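Local structure of probable polyketide synthase 1 (Dictyostelium discoideum, 2H84) at residues A[79-87]-A[247-255]. The protein is a modular hybrid synthase whose C-terminal type III polyketide synthase domain, the piece described here, extends and cyclises polyketides, yielding acylpyrones in vitro. Numbering follows the deposited sequence.
Sequences RHLETITDV and DLEKEGWNL
Ile84 meets Lys250 through its backbone and Trp253 and Leu248 through its side chain. Its N-H bonds to Lys250 O at 2.7 Å, nearly straight at 164°, the donor tilted from the carbonyl plane. With CG1 anti to its own backbone N (chi1 -179°), the side chain runs alongside Glu249 O and ends between the two strands, where CD1 lies over one face of the Trp253 indole, 4.0 Å from the centroid of the five-membered ring, a CH-pi contact. The same methyl meets Leu248 CD1 at 3.7 Å, the two side chains crossing at about a right angle. This exemplifies how a backbone bond and an apolar side chain together dock a helix start, here of helix 84-110 in the thiolase fold, on a beta hairpin, whose type I turn spans Glu249 to Gly252. A capping box fixes that start: Thr83 OG1 accepts from Thr85 N, while Asp86 OD1 accepts two bonds, from Thr83 N (2.6 Å) on its anti lone pair and from Thr83 OG1 above the carboxylate plane. Further out, Arg79 NE forms a salt bridge to Glu82 OE2, in the guanidinium plane. Trp246 stacks on Trp253, and Lys250 N bonds to Thr85 OG1 of the second subunit.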
ATOM      1  N   ARG A  79      23.025  16.290  -6.832  1.00 13.03           N
ATOM      2  CA  ARG A  79      22.021  15.228  -6.903  1.00 11.67           C
ATOM      3  C   ARG A  79      22.291  14.156  -7.943  1.00 12.34           C
ATOM      4  O   ARG A  79      21.967  12.987  -7.731  1.00 12.35           O
ATOM      5  CB  ARG A  79      20.632  15.818  -7.152  1.00  8.55           C
ATOM      6  CG  ARG A  79      20.064  16.558  -5.955  1.00  8.46           C
ATOM      7  CD  ARG A  79      18.953  15.784  -5.223  1.00  8.61           C
ATOM      8  NE  ARG A  79      19.204  14.351  -5.137  1.00  9.66           N
ATOM      9  CZ  ARG A  79      18.531  13.445  -5.828  1.00 11.91           C
ATOM     10  NH1 ARG A  79      17.563  13.825  -6.647  1.00 12.94           N
ATOM     11  NH2 ARG A  79      18.838  12.162  -5.712  1.00 14.63           N
ATOM     12  N   HIS A  80      22.882  14.538  -9.068  1.00 13.63           N
ATOM     13  CA  HIS A  80      23.151  13.562 -10.109  1.00 15.37           C
ATOM     14  C   HIS A  80      24.163  12.504  -9.690  1.00 16.18           C
ATOM     15  O   HIS A  80      24.247  11.448 -10.318  1.00 17.76           O
ATOM     16  CB  HIS A  80      23.612  14.251 -11.396  1.00 16.84           C
ATOM     17  CG  HIS A  80      25.017  14.758 -11.347  1.00 20.30           C
ATOM     18  ND1 HIS A  80      25.401  15.816 -10.549  1.00 21.76           N
ATOM     19  CD2 HIS A  80      26.133  14.348 -11.994  1.00 21.10           C
ATOM     20  CE1 HIS A  80      26.695  16.034 -10.708  1.00 22.95           C
ATOM     21  NE2 HIS A  80      27.163  15.157 -11.579  1.00 22.02           N
ATOM     22  N   LEU A  81      24.913  12.771  -8.620  1.00 16.12           N
ATOM     23  CA  LEU A  81      25.925  11.832  -8.128  1.00 15.71           C
ATOM     24  C   LEU A  81      25.350  10.795  -7.177  1.00 16.29           C
ATOM     25  O   LEU A  81      26.050   9.866  -6.766  1.00 17.26           O
ATOM     26  CB  LEU A  81      27.048  12.590  -7.415  1.00 15.87           C
ATOM     27  CG  LEU A  81      27.874  13.531  -8.288  1.00 15.10           C
ATOM     28  CD1 LEU A  81      28.894  14.250  -7.444  1.00 15.29           C
ATOM     29  CD2 LEU A  81      28.557  12.734  -9.368  1.00 14.63           C
ATOM     30  N   GLU A  82      24.080  10.966  -6.826  1.00 16.09           N
ATOM     31  CA  GLU A  82      23.396  10.057  -5.919  1.00 15.62           C
ATOM     32  C   GLU A  82      22.592   9.044  -6.719  1.00 15.74           C
ATOM     33  O   GLU A  82      22.297   9.270  -7.887  1.00 17.92           O
ATOM     34  CB  GLU A  82      22.479  10.854  -4.999  1.00 15.31           C
ATOM     35  CG  GLU A  82      23.239  11.785  -4.082  1.00 18.53           C
ATOM     36  CD  GLU A  82      22.323  12.686  -3.279  1.00 21.73           C
ATOM     37  OE1 GLU A  82      22.604  12.908  -2.078  1.00 21.29           O
ATOM     38  OE2 GLU A  82      21.325  13.175  -3.858  1.00 23.10           O
ATOM     39  N   THR A  83      22.245   7.929  -6.089  1.00 14.17           N
ATOM     40  CA  THR A  83      21.478   6.886  -6.741  1.00 12.66           C
ATOM     41  C   THR A  83      20.241   6.583  -5.901  1.00 12.40           C
ATOM     42  O   THR A  83      20.058   7.154  -4.827  1.00 12.37           O
ATOM     43  CB  THR A  83      22.335   5.614  -6.881  1.00 13.66           C
ATOM     44  OG1 THR A  83      22.586   5.054  -5.583  1.00 13.49           O
ATOM     45  CG2 THR A  83      23.672   5.954  -7.520  1.00 12.28           C
ATOM     46  N   ILE A  84      19.398   5.678  -6.382  1.00 12.45           N
ATOM     47  CA  ILE A  84      18.187   5.315  -5.657  1.00 11.96           C
ATOM     48  C   ILE A  84      18.555   4.732  -4.295  1.00 11.18           C
ATOM     49  O   ILE A  84      17.778   4.804  -3.350  1.00 10.83           O
ATOM     50  CB  ILE A  84      17.355   4.276  -6.451  1.00 12.53           C
ATOM     51  CG1 ILE A  84      16.070   3.917  -5.691  1.00 12.32           C
ATOM     52  CG2 ILE A  84      18.189   3.037  -6.709  1.00 12.28           C
ATOM     53  CD1 ILE A  84      15.077   5.056  -5.596  1.00 11.94           C
ATOM     54  N   THR A  85      19.749   4.160  -4.196  1.00 11.52           N
ATOM     55  CA  THR A  85      20.182   3.575  -2.938  1.00 11.35           C
ATOM     56  C   THR A  85      20.380   4.679  -1.931  1.00 10.49           C
ATOM     57  O   THR A  85      19.990   4.540  -0.772  1.00 11.74           O
ATOM     58  CB  THR A  85      21.523   2.797  -3.063  1.00 12.09           C
ATOM     59  OG1 THR A  85      21.385   1.739  -4.022  1.00 14.31           O
ATOM     60  CG2 THR A  85      21.918   2.183  -1.709  1.00 10.59           C
ATOM     61  N   ASP A  86      20.979   5.779  -2.374  1.00  9.00           N
ATOM     62  CA  ASP A  86      21.245   6.902  -1.480  1.00  8.46           C
ATOM     63  C   ASP A  86      20.009   7.526  -0.866  1.00  7.91           C
ATOM     64  O   ASP A  86      19.813   7.490   0.352  1.00  7.30           O
ATOM     65  CB  ASP A  86      22.034   7.974  -2.213  1.00  8.38           C
ATOM     66  CG  ASP A  86      23.373   7.479  -2.664  1.00  9.61           C
ATOM     67  OD1 ASP A  86      23.597   7.414  -3.885  1.00 10.14           O
ATOM     68  OD2 ASP A  86      24.201   7.145  -1.792  1.00 11.55           O
ATOM     69  N   VAL A  87      19.181   8.104  -1.718  1.00  7.45           N
ATOM     70  CA  VAL A  87      17.961   8.750  -1.270  1.00  8.73           C
ATOM     71  C   VAL A  87      17.021   7.859  -0.443  1.00  9.63           C
ATOM     72  O   VAL A  87      16.420   8.314   0.539  1.00 10.58           O
ATOM     73  CB  VAL A  87      17.194   9.309  -2.475  1.00  9.42           C
ATOM     74  CG1 VAL A  87      17.815  10.626  -2.911  1.00  8.15           C
ATOM     75  CG2 VAL A  87      17.233   8.303  -3.619  1.00 10.64           C
ATOM     76  N   ASP A 247       8.643   7.346 -11.653  1.00 12.06           N
ATOM     77  CA  ASP A 247       9.271   6.072 -11.992  1.00 12.87           C
ATOM     78  C   ASP A 247      10.485   5.697 -11.152  1.00 12.63           C
ATOM     79  O   ASP A 247      11.338   6.537 -10.854  1.00 13.52           O
ATOM     80  CB  ASP A 247       9.675   6.067 -13.462  1.00 15.51           C
ATOM     81  CG  ASP A 247       8.491   6.072 -14.387  1.00 17.51           C
ATOM     82  OD1 ASP A 247       7.644   5.166 -14.291  1.00 22.84           O
ATOM     83  OD2 ASP A 247       8.398   6.977 -15.227  1.00 18.92           O
ATOM     84  N   LEU A 248      10.557   4.422 -10.784  1.00 10.87           N
ATOM     85  CA  LEU A 248      11.667   3.914  -9.989  1.00  9.40           C
ATOM     86  C   LEU A 248      12.812   3.587 -10.926  1.00  8.44           C
ATOM     87  O   LEU A 248      12.684   2.720 -11.784  1.00  9.34           O
ATOM     88  CB  LEU A 248      11.253   2.649  -9.236  1.00 10.08           C
ATOM     89  CG  LEU A 248      12.381   1.919  -8.497  1.00  9.48           C
ATOM     90  CD1 LEU A 248      12.793   2.684  -7.248  1.00  7.78           C
ATOM     91  CD2 LEU A 248      11.904   0.533  -8.121  1.00 11.12           C
ATOM     92  N   GLU A 249      13.927   4.284 -10.768  1.00  7.73           N
ATOM     93  CA  GLU A 249      15.089   4.059 -11.613  1.00  8.76           C
ATOM     94  C   GLU A 249      16.368   4.070 -10.775  1.00  8.89           C
ATOM     95  O   GLU A 249      16.395   4.618  -9.677  1.00  9.51           O
ATOM     96  CB  GLU A 249      15.160   5.130 -12.710  1.00  8.54           C
ATOM     97  CG  GLU A 249      13.907   5.202 -13.569  1.00  9.26           C
ATOM     98  CD  GLU A 249      14.048   6.153 -14.746  1.00  9.68           C
ATOM     99  OE1 GLU A 249      14.767   7.164 -14.603  1.00  8.46           O
ATOM    100  OE2 GLU A 249      13.432   5.901 -15.808  1.00  9.98           O
ATOM    101  N   LYS A 250      17.428   3.462 -11.289  1.00  8.87           N
ATOM    102  CA  LYS A 250      18.687   3.413 -10.555  1.00  9.23           C
ATOM    103  C   LYS A 250      19.164   4.767 -10.044  1.00 10.30           C
ATOM    104  O   LYS A 250      19.693   4.868  -8.931  1.00 11.05           O
ATOM    105  CB  LYS A 250      19.786   2.748 -11.407  1.00  8.44           C
ATOM    106  CG  LYS A 250      20.009   3.375 -12.780  1.00  7.70           C
ATOM    107  CD  LYS A 250      21.016   2.580 -13.601  1.00  4.29           C
ATOM    108  CE  LYS A 250      21.238   3.223 -14.956  1.00  5.18           C
ATOM    109  NZ  LYS A 250      19.966   3.440 -15.676  1.00  7.06           N
ATOM    110  N   GLU A 251      18.988   5.806 -10.857  1.00 10.90           N
ATOM    111  CA  GLU A 251      19.426   7.155 -10.494  1.00 10.74           C
ATOM    112  C   GLU A 251      18.576   7.777  -9.381  1.00 11.65           C
ATOM    113  O   GLU A 251      19.014   8.705  -8.693  1.00 13.08           O
ATOM    114  CB  GLU A 251      19.414   8.065 -11.731  1.00  9.11           C
ATOM    115  CG  GLU A 251      20.228   7.547 -12.913  1.00  9.90           C
ATOM    116  CD  GLU A 251      19.512   6.492 -13.710  1.00 12.24           C
ATOM    117  OE1 GLU A 251      20.089   6.047 -14.722  1.00 13.07           O
ATOM    118  OE2 GLU A 251      18.379   6.121 -13.327  1.00 14.67           O
ATOM    119  N   GLY A 252      17.378   7.225  -9.186  1.00 12.12           N
ATOM    120  CA  GLY A 252      16.437   7.723  -8.188  1.00 11.68           C
ATOM    121  C   GLY A 252      15.050   7.768  -8.816  1.00 10.62           C
ATOM    122  O   GLY A 252      14.859   7.221  -9.886  1.00 10.80           O
ATOM    123  N   TRP A 253      14.082   8.413  -8.186  1.00 10.44           N
ATOM    124  CA  TRP A 253      12.747   8.453  -8.768  1.00 10.89           C
ATOM    125  C   TRP A 253      12.646   9.472  -9.900  1.00 11.31           C
ATOM    126  O   TRP A 253      13.014  10.638  -9.724  1.00 11.45           O
ATOM    127  CB  TRP A 253      11.703   8.806  -7.723  1.00 11.41           C
ATOM    128  CG  TRP A 253      11.644   7.885  -6.567  1.00 12.32           C
ATOM    129  CD1 TRP A 253      12.407   7.928  -5.444  1.00 12.90           C
ATOM    130  CD2 TRP A 253      10.807   6.737  -6.443  1.00 13.75           C
ATOM    131  NE1 TRP A 253      12.108   6.869  -4.624  1.00 11.80           N
ATOM    132  CE2 TRP A 253      11.127   6.120  -5.213  1.00 13.27           C
ATOM    133  CE3 TRP A 253       9.819   6.167  -7.252  1.00 14.79           C
ATOM    134  CZ2 TRP A 253      10.497   4.956  -4.771  1.00 14.13           C
ATOM    135  CZ3 TRP A 253       9.190   5.007  -6.814  1.00 15.67           C
ATOM    136  CH2 TRP A 253       9.535   4.412  -5.581  1.00 15.32           C
ATOM    137  N   ASN A 254      12.118   9.040 -11.050  1.00 10.94           N
ATOM    138  CA  ASN A 254      11.963   9.930 -12.203  1.00 11.29           C
ATOM    139  C   ASN A 254      10.593  10.601 -12.212  1.00 10.89           C
ATOM    140  O   ASN A 254       9.575   9.965 -12.508  1.00  7.77           O
ATOM    141  CB  ASN A 254      12.169   9.172 -13.512  1.00 11.74           C
ATOM    142  CG  ASN A 254      12.378  10.105 -14.702  1.00 12.18           C
ATOM    143  OD1 ASN A 254      12.197  11.324 -14.594  1.00 11.26           O
ATOM    144  ND2 ASN A 254      12.758   9.533 -15.847  1.00 12.66           N
ATOM    145  N   LEU A 255      10.573  11.896 -11.894  1.00 11.56           N
ATOM    146  CA  LEU A 255       9.302  12.635 -11.888  1.00 13.45           C
ATOM    147  C   LEU A 255       8.858  13.214 -13.257  1.00 13.81           C
ATOM    148  O   LEU A 255       9.684  13.508 -14.129  1.00 13.48           O
ATOM    149  CB  LEU A 255       9.350  13.770 -10.864  1.00 14.59           C
ATOM    150  CG  LEU A 255       8.056  14.567 -10.796  1.00 16.14           C
ATOM    151  CD1 LEU A 255       7.463  14.521  -9.405  1.00 18.07           C
ATOM    152  CD2 LEU A 255       8.334  15.998 -11.204  1.00 15.78           C
TER
HETATM  153  O   HOH W   1      20.452  11.258  -9.290  1.00 30.12           O
HETATM  154  O   HOH W   2      15.176  11.791  -8.138  1.00 35.08           O